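Local coordinates for protein SusD homolog (PDB 3FDH) that probably binds glycans at the bacterial cell surface, as a SusD/RagB-family outer-membrane lipoprotein, for uptake by Bacteroides, at residues E63-E66 with N67-S71; Y220-V223 with L224-S228; F340-A343 with E344-R348. All coordinates share one frame; numbering follows the deposited sequence.

Contact 1: residues E63-E66 with N67-S71; sequences EVRE and NEPSS
Arg-65 and Asn-67 meet through a bridging water just where the chain leaves helix 57-63 in a Schellman motif, for which the evidence is the positive phi of Arg-65 (57°) with two bonds back into the last helical turn. Asn-67 begins the second segment: its N donates to the water at 2.8 Å, while the same water donates to Arg-65 O at 3.3 Å, so the two peptides are linked without a direct bond. Asn-67 also has positive phi and is the central residue of a classic gamma turn, because Glu-68 N donates to Glu-66 O at 2.7 Å with an N-H...O angle of 153°. The donor stands above the carbonyl plane, not on a lone pair, in keeping with so tight a ring. The carboxylate of Glu-68 leads away from residues 63-66, and its OE2 is bound by Gln-58 NE2 and Tyr-44 OH.

Pro-69 makes the apolar part of the contact. Its ring crosses the Arg-65 side chain at about a right angle, with Pro-69 CG 3.8 Å from Arg-65 CD and 3.9 Å from Arg-65 CA. Arg-65 can offer its methylene there because its chain folds at chi2 (-63°), while its guanidinium is carried on to Ala-62 O, Lys-459 O and Asn-456 OD1. Tyr-48 of helix 40-48 touches both Arg-65 and Pro-69. Ser-70 closes a second, wider turn over Glu-68 and Pro-69, a type I beta turn in which Ser-70 N donates to Asn-67 O at 3.1 Å.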
loop_
_atom_site.group_PDB
_atom_site.type_symbol
_atom_site.label_atom_id
_atom_site.label_comp_id
_atom_site.label_asym_id
_atom_site.label_seq_id
_atom_site.Cartn_x
_atom_site.Cartn_y
_atom_site.Cartn_z
ATOM N N GLU A 63 11.079 -2.089 14.548
ATOM C CA GLU A 63 11.373 -3.482 14.293
ATOM C C GLU A 63 11.413 -4.354 15.557
ATOM O O GLU A 63 10.924 -5.485 15.578
ATOM C CB GLU A 63 12.717 -3.572 13.547
ATOM C CG GLU A 63 13.073 -5.005 13.042
ATOM C CD GLU A 63 12.129 -5.530 11.958
ATOM O OE1 GLU A 63 11.743 -4.749 11.041
ATOM O OE2 GLU A 63 11.838 -6.751 11.992
ATOM N N VAL A 64 12.005 -3.815 16.614
ATOM C CA VAL A 64 12.200 -4.564 17.856
ATOM C C VAL A 64 11.067 -4.288 18.798
ATOM O O VAL A 64 11.017 -4.734 19.912
ATOM C CB VAL A 64 13.576 -4.315 18.502
ATOM C CG1 VAL A 64 14.690 -4.835 17.566
ATOM C CG2 VAL A 64 13.763 -2.814 18.962
ATOM N N ARG A 65 10.153 -3.491 18.302
ATOM C CA ARG A 65 8.932 -3.107 19.034
ATOM C C ARG A 65 9.202 -2.453 20.348
ATOM O O ARG A 65 8.571 -2.801 21.356
ATOM C CB ARG A 65 8.043 -4.317 19.272
ATOM C CG ARG A 65 7.675 -5.086 18.049
ATOM C CD ARG A 65 6.856 -4.314 17.039
ATOM N NE ARG A 65 6.369 -5.299 16.102
ATOM C CZ ARG A 65 6.858 -5.534 14.895
ATOM N NH1 ARG A 65 7.783 -4.751 14.347
ATOM N NH2 ARG A 65 6.351 -6.524 14.202
ATOM N N GLU A 66 10.144 -1.518 20.367
ATOM C CA GLU A 66 10.426 -0.768 21.590
ATOM C C GLU A 66 9.901 0.668 21.498
ATOM O O GLU A 66 10.530 1.545 20.916
ATOM C CB GLU A 66 11.922 -0.866 21.940
ATOM C CG GLU A 66 12.359 -2.365 22.035
ATOM C CD GLU A 66 13.874 -2.641 22.222
ATOM O OE1 GLU A 66 14.691 -1.694 22.284
ATOM O OE2 GLU A 66 14.232 -3.855 22.302
ATOM N N ASN A 67 8.727 0.884 22.092
ATOM C CA ASN A 67 8.074 2.208 22.158
ATOM C C ASN A 67 7.529 2.766 20.862
ATOM O O ASN A 67 6.407 3.271 20.788
ATOM C CB ASN A 67 9.090 3.212 22.655
ATOM C CG ASN A 67 9.529 2.924 24.078
ATOM O OD1 ASN A 67 8.736 2.471 24.886
ATOM N ND2 ASN A 67 10.804 3.159 24.377
ATOM N N GLU A 68 8.369 2.693 19.848
ATOM C CA GLU A 68 8.081 3.311 18.561
ATOM C C GLU A 68 6.696 2.989 17.959
ATOM O O GLU A 68 6.007 3.873 17.457
ATOM C CB GLU A 68 9.176 2.950 17.543
ATOM C CG GLU A 68 9.130 3.681 16.204
ATOM C CD GLU A 68 9.538 5.130 16.281
ATOM O OE1 GLU A 68 10.032 5.585 17.330
ATOM O OE2 GLU A 68 9.397 5.828 15.243
ATOM N N PRO A 69 6.281 1.723 18.008
ATOM C CA PRO A 69 5.005 1.438 17.356
ATOM C C PRO A 69 3.766 1.938 18.028
ATOM O O PRO A 69 2.710 1.960 17.396
ATOM C CB PRO A 69 4.965 -0.101 17.273
ATOM C CG PRO A 69 6.383 -0.565 17.588
ATOM C CD PRO A 69 7.017 0.512 18.386
ATOM N N SER A 70 3.901 2.386 19.273
ATOM C CA SER A 70 2.742 2.793 20.083
ATOM C C SER A 70 2.759 4.253 20.522
ATOM O O SER A 70 1.882 4.725 21.293
ATOM C CB SER A 70 2.619 1.888 21.320
ATOM O OG SER A 70 3.708 2.059 22.219
ATOM N N SER A 71 3.790 4.957 20.089
ATOM C CA SER A 71 3.935 6.399 20.405
ATOM C C SER A 71 3.132 7.275 19.464
ATOM O O SER A 71 3.241 7.143 18.256
ATOM C CB SER A 71 5.413 6.852 20.361
ATOM O OG SER A 71 5.479 8.265 20.468
HETATM O O HOH W 1 7.578 -0.930 23.852
#

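Contact 2: residues Y220-V223 with L224-S228; sequences YEKV and LDYVS
Lys-222 and Tyr-226, one turn apart on alpha-helix 216-228, lie side by side and point the same way. The helix belongs to a largely alpha-helical SusD-like protein of the TPR clan, and its backbone bonds are the regular i to i+4 set. Leu-224 N and Asp-225 N reach Tyr-220 O and Glu-221 O with the donors tilted from the carbonyl planes, whereas Tyr-226 N to Lys-222 O, at 2.8 Å and 169°, runs nearly along the C=O axis.

The packing of the side chains is led by the tyrosine. Its CG stands anti to its own carbonyl carbon (chi1 -62°), which swings the ring back over the preceding turn, and Lys-222 O lies over one face, 3.1 Å above the plane and offset toward the rim. The lysine runs alongside: Lys-222 CB is 3.8 Å from Tyr-226 CE2. Thr-206 and Tyr-199 of helix 191-208 touch the tyrosine as well. A purely apolar pair, Val-223 CG1 and Val-227 CG2 at 4.2 Å, is a looser meeting of methyl groups.

Charged groups find their mates beyond this exchange, Glu-221 with Arg-351 and Asp-225 with Lys-229. A bend at chi3 (56°) takes the lysine amine NZ to a salt bridge with Asp-219 and leaves Lys-222 CE 3.2 Å from Tyr-226 OH.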
loop_
_atom_site.group_PDB
_atom_site.type_symbol
_atom_site.label_atom_id
_atom_site.label_comp_id
_atom_site.label_asym_id
_atom_site.label_seq_id
_atom_site.Cartn_x
_atom_site.Cartn_y
_atom_site.Cartn_z
ATOM N N TYR A 220 -18.774 -10.859 -2.518
ATOM C CA TYR A 220 -17.754 -11.397 -3.450
ATOM C C TYR A 220 -18.168 -11.117 -4.892
ATOM O O TYR A 220 -17.322 -10.824 -5.779
ATOM C CB TYR A 220 -17.489 -12.906 -3.287
ATOM C CG TYR A 220 -17.068 -13.309 -1.896
ATOM C CD1 TYR A 220 -16.107 -12.587 -1.202
ATOM C CD2 TYR A 220 -17.612 -14.429 -1.281
ATOM C CE1 TYR A 220 -15.723 -12.953 0.096
ATOM C CE2 TYR A 220 -17.221 -14.812 -0.000
ATOM C CZ TYR A 220 -16.277 -14.070 0.691
ATOM O OH TYR A 220 -15.890 -14.446 1.969
ATOM N N GLU A 221 -19.476 -11.203 -5.143
ATOM C CA GLU A 221 -19.977 -10.982 -6.509
ATOM C C GLU A 221 -19.847 -9.502 -6.870
ATOM O O GLU A 221 -19.585 -9.144 -8.017
ATOM C CB GLU A 221 -21.374 -11.599 -6.676
ATOM C CG GLU A 221 -21.263 -13.152 -6.604
ATOM C CD GLU A 221 -22.580 -13.891 -6.451
ATOM O OE1 GLU A 221 -23.634 -13.245 -6.323
ATOM O OE2 GLU A 221 -22.554 -15.144 -6.434
ATOM N N LYS A 222 -19.986 -8.656 -5.874
ATOM C CA LYS A 222 -19.803 -7.226 -6.102
ATOM C C LYS A 222 -18.359 -6.956 -6.485
ATOM O O LYS A 222 -18.069 -6.193 -7.400
ATOM C CB LYS A 222 -20.191 -6.415 -4.872
ATOM C CG LYS A 222 -21.695 -6.245 -4.755
ATOM C CD LYS A 222 -22.139 -5.795 -3.407
ATOM C CE LYS A 222 -21.479 -4.514 -2.987
ATOM N NZ LYS A 222 -21.599 -4.345 -1.498
ATOM N N VAL A 223 -17.447 -7.594 -5.775
ATOM C CA VAL A 223 -16.023 -7.395 -6.027
ATOM C C VAL A 223 -15.764 -7.770 -7.480
ATOM O O VAL A 223 -15.192 -7.006 -8.236
ATOM C CB VAL A 223 -15.101 -8.229 -5.076
ATOM C CG1 VAL A 223 -13.654 -8.240 -5.595
ATOM C CG2 VAL A 223 -15.185 -7.703 -3.621
ATOM N N LEU A 224 -16.293 -8.909 -7.896
ATOM C CA LEU A 224 -16.092 -9.352 -9.308
ATOM C C LEU A 224 -16.664 -8.378 -10.334
ATOM O O LEU A 224 -16.093 -8.152 -11.428
ATOM C CB LEU A 224 -16.701 -10.734 -9.558
ATOM C CG LEU A 224 -16.028 -11.869 -8.823
ATOM C CD1 LEU A 224 -16.771 -13.168 -9.174
ATOM C CD2 LEU A 224 -14.539 -11.912 -9.201
ATOM N N ASP A 225 -17.807 -7.809 -9.992
ATOM C CA ASP A 225 -18.452 -6.832 -10.871
ATOM C C ASP A 225 -17.606 -5.558 -10.964
ATOM O O ASP A 225 -17.355 -5.044 -12.050
ATOM C CB ASP A 225 -19.854 -6.506 -10.347
ATOM C CG ASP A 225 -20.588 -5.488 -11.194
ATOM O OD1 ASP A 225 -20.606 -5.595 -12.434
ATOM O OD2 ASP A 225 -21.201 -4.596 -10.592
ATOM N N TYR A 226 -17.174 -5.081 -9.812
ATOM C CA TYR A 226 -16.362 -3.859 -9.735
ATOM C C TYR A 226 -15.050 -4.070 -10.492
ATOM O O TYR A 226 -14.590 -3.193 -11.198
ATOM C CB TYR A 226 -16.049 -3.462 -8.294
ATOM C CG TYR A 226 -17.277 -3.149 -7.470
ATOM C CD1 TYR A 226 -18.417 -2.617 -8.055
ATOM C CD2 TYR A 226 -17.280 -3.341 -6.101
ATOM C CE1 TYR A 226 -19.541 -2.343 -7.298
ATOM C CE2 TYR A 226 -18.411 -3.044 -5.341
ATOM C CZ TYR A 226 -19.516 -2.551 -5.939
ATOM O OH TYR A 226 -20.613 -2.267 -5.151
ATOM N N VAL A 227 -14.457 -5.241 -10.325
ATOM C CA VAL A 227 -13.229 -5.566 -11.060
ATOM C C VAL A 227 -13.470 -5.483 -12.549
ATOM O O VAL A 227 -12.616 -5.027 -13.316
ATOM C CB VAL A 227 -12.690 -6.984 -10.725
ATOM C CG1 VAL A 227 -11.660 -7.429 -11.729
ATOM C CG2 VAL A 227 -12.113 -7.035 -9.310
ATOM N N SER A 228 -14.634 -5.958 -12.971
ATOM C CA SER A 228 -14.930 -6.001 -14.400
ATOM C C SER A 228 -15.029 -4.595 -14.975
ATOM O O SER A 228 -14.874 -4.374 -16.155
ATOM C CB SER A 228 -16.230 -6.772 -14.702
ATOM O OG SER A 228 -17.408 -6.049 -14.299
#

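Contact 3: residues F340-A343 with E344-R348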
loop_
_atom_site.group_PDB
_atom_site.type_symbol
_atom_site.label_atom_id
_atom_site.label_comp_id
_atom_site.label_asym_id
_atom_site.label_seq_id
_atom_site.Cartn_x
_atom_site.Cartn_y
_atom_site.Cartn_z
ATOM N N PHE A 340 -5.659 -9.924 -7.822
ATOM C CA PHE A 340 -5.591 -10.697 -6.577
ATOM C C PHE A 340 -6.917 -10.594 -5.842
ATOM O O PHE A 340 -7.341 -11.513 -5.126
ATOM C CB PHE A 340 -4.427 -10.279 -5.682
ATOM C CG PHE A 340 -3.095 -10.833 -6.108
ATOM C CD1 PHE A 340 -2.841 -12.210 -6.038
ATOM C CD2 PHE A 340 -2.086 -9.997 -6.539
ATOM C CE1 PHE A 340 -1.628 -12.746 -6.444
ATOM C CE2 PHE A 340 -0.869 -10.533 -6.955
ATOM C CZ PHE A 340 -0.640 -11.921 -6.877
ATOM N N LEU A 341 -7.591 -9.471 -6.039
ATOM C CA LEU A 341 -8.912 -9.294 -5.443
ATOM C C LEU A 341 -9.878 -10.190 -6.156
ATOM O O LEU A 341 -10.741 -10.846 -5.568
ATOM C CB LEU A 341 -9.369 -7.836 -5.483
ATOM C CG LEU A 341 -8.806 -6.918 -4.404
ATOM C CD1 LEU A 341 -8.954 -5.425 -4.746
ATOM C CD2 LEU A 341 -9.482 -7.290 -3.100
ATOM N N LYS A 342 -9.734 -10.217 -7.461
ATOM C CA LYS A 342 -10.603 -11.047 -8.324
ATOM C C LYS A 342 -10.431 -12.530 -7.965
ATOM O O LYS A 342 -11.382 -13.279 -7.780
ATOM C CB LYS A 342 -10.206 -10.869 -9.767
ATOM C CG LYS A 342 -11.130 -11.599 -10.778
ATOM C CD LYS A 342 -10.793 -11.266 -12.211
ATOM C CE LYS A 342 -11.649 -12.079 -13.153
ATOM N NZ LYS A 342 -11.441 -11.747 -14.605
ATOM N N ALA A 343 -9.179 -12.926 -7.866
ATOM C CA ALA A 343 -8.813 -14.301 -7.468
ATOM C C ALA A 343 -9.328 -14.641 -6.058
ATOM O O ALA A 343 -9.870 -15.730 -5.822
ATOM C CB ALA A 343 -7.270 -14.507 -7.566
ATOM N N GLU A 344 -9.169 -13.717 -5.134
ATOM C CA GLU A 344 -9.603 -13.960 -3.758
ATOM C C GLU A 344 -11.140 -14.139 -3.728
ATOM O O GLU A 344 -11.711 -14.997 -3.029
ATOM C CB GLU A 344 -9.228 -12.824 -2.821
ATOM C CG GLU A 344 -9.704 -13.114 -1.423
ATOM C CD GLU A 344 -9.396 -12.061 -0.448
ATOM O OE1 GLU A 344 -8.835 -10.993 -0.871
ATOM O OE2 GLU A 344 -9.650 -12.361 0.759
ATOM N N ALA A 345 -11.810 -13.290 -4.488
ATOM C CA ALA A 345 -13.277 -13.364 -4.550
ATOM C C ALA A 345 -13.725 -14.715 -5.088
ATOM O O ALA A 345 -14.626 -15.352 -4.544
ATOM C CB ALA A 345 -13.864 -12.197 -5.399
ATOM N N LEU A 346 -13.083 -15.178 -6.146
ATOM C CA LEU A 346 -13.443 -16.485 -6.733
ATOM C C LEU A 346 -13.163 -17.617 -5.761
ATOM O O LEU A 346 -14.001 -18.491 -5.535
ATOM C CB LEU A 346 -12.727 -16.714 -8.077
ATOM C CG LEU A 346 -13.233 -15.828 -9.238
ATOM C CD1 LEU A 346 -12.158 -15.657 -10.263
ATOM C CD2 LEU A 346 -14.533 -16.326 -9.856
ATOM N N CYS A 347 -12.010 -17.569 -5.124
ATOM C CA CYS A 347 -11.674 -18.591 -4.131
ATOM C C CYS A 347 -12.754 -18.661 -3.077
ATOM O O CYS A 347 -13.294 -19.697 -2.767
ATOM C CB CYS A 347 -10.352 -18.265 -3.442
ATOM S SG CYS A 347 -8.878 -18.594 -4.460
ATOM N N ARG A 348 -13.038 -17.531 -2.489
ATOM C CA ARG A 348 -14.027 -17.511 -1.413
ATOM C C ARG A 348 -15.434 -17.910 -1.892
ATOM O O ARG A 348 -16.275 -18.317 -1.080
ATOM C CB ARG A 348 -14.039 -16.172 -0.709
ATOM C CG ARG A 348 -12.751 -15.914 0.037
ATOM C CD ARG A 348 -12.823 -14.665 0.818
ATOM N NE ARG A 348 -11.530 -14.294 1.391
ATOM C CZ ARG A 348 -11.020 -14.744 2.531
ATOM N NH1 ARG A 348 -11.637 -15.611 3.304
ATOM N NH2 ARG A 348 -9.833 -14.334 2.893
HETATM O O HOH W 2 -7.109 -10.209 -2.673
#
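Ala-343 and Cys-347, both buried, stand on the tightly packed side of the contact. Cys-347 N donates to Ala-343 O at 2.9 Å and 167°, and the thiol SG comes back to 3.3 Å from the same Ala-343 O. Ala-356 of helix 354-379 touches Ala-343, and Thr-416 of helix 412-423 touches Cys-347, so each has a neighbour on a different helix.

Lys-342 and Leu-346, both partly exposed, meet more loosely, Lys-342 CG being 4.2 Å from Leu-346 CD1; the lysine is extended throughout and only its root takes part.

All these pairs are i to i+4 steps of alpha-helix 335-348 in the TPR-clan SusD fold, and a polar ladder follows the same spacing. The Glu-344 chain is extended, with CG opposite its own N (chi1 180°), and its carboxylate faces both ways along the helix. Water 2 donates to Glu-344 OE1 at 2.6 Å and weakly to Phe-340 O. Arg-348 grips the other oxygen side-on, with NE at 2.8 Å and NH2 at 2.9 Å from Glu-344 OE2, and the carboxylate lies at the guanidinium edge, in its plane. Arg-440 forms a salt bridge to this oxygen too. With an alanine at Glu-344, Arg-348 and Arg-440 would probably lose their shared counter-charge and the guanidinium of Arg-348 would be freer to turn. Arg-348 NH1, meanwhile, pairs with Glu-446 OE2.

Contacts 2 and 3 are neighbours, with centres 9 Å apart: helices 216-228 and 335-348 pack where Leu-224 CD2 lies 3.9 Å from Ala-345 CB and Tyr-220 OH lies 3.3 Å from Arg-348 CD. Both are regular helical turns, but contact 3 is mostly buried and carries a charged cluster shared with other parts of the chain, whereas contact 2 is partly buried and relies on a tyrosine laid over its own helix. Contact 1, about 27 Å from contact 2 and 21 Å from contact 3 between nearest atoms, is a partly buried loop. There, successive turns and a bridging water take the place of the i to i+4 ladder.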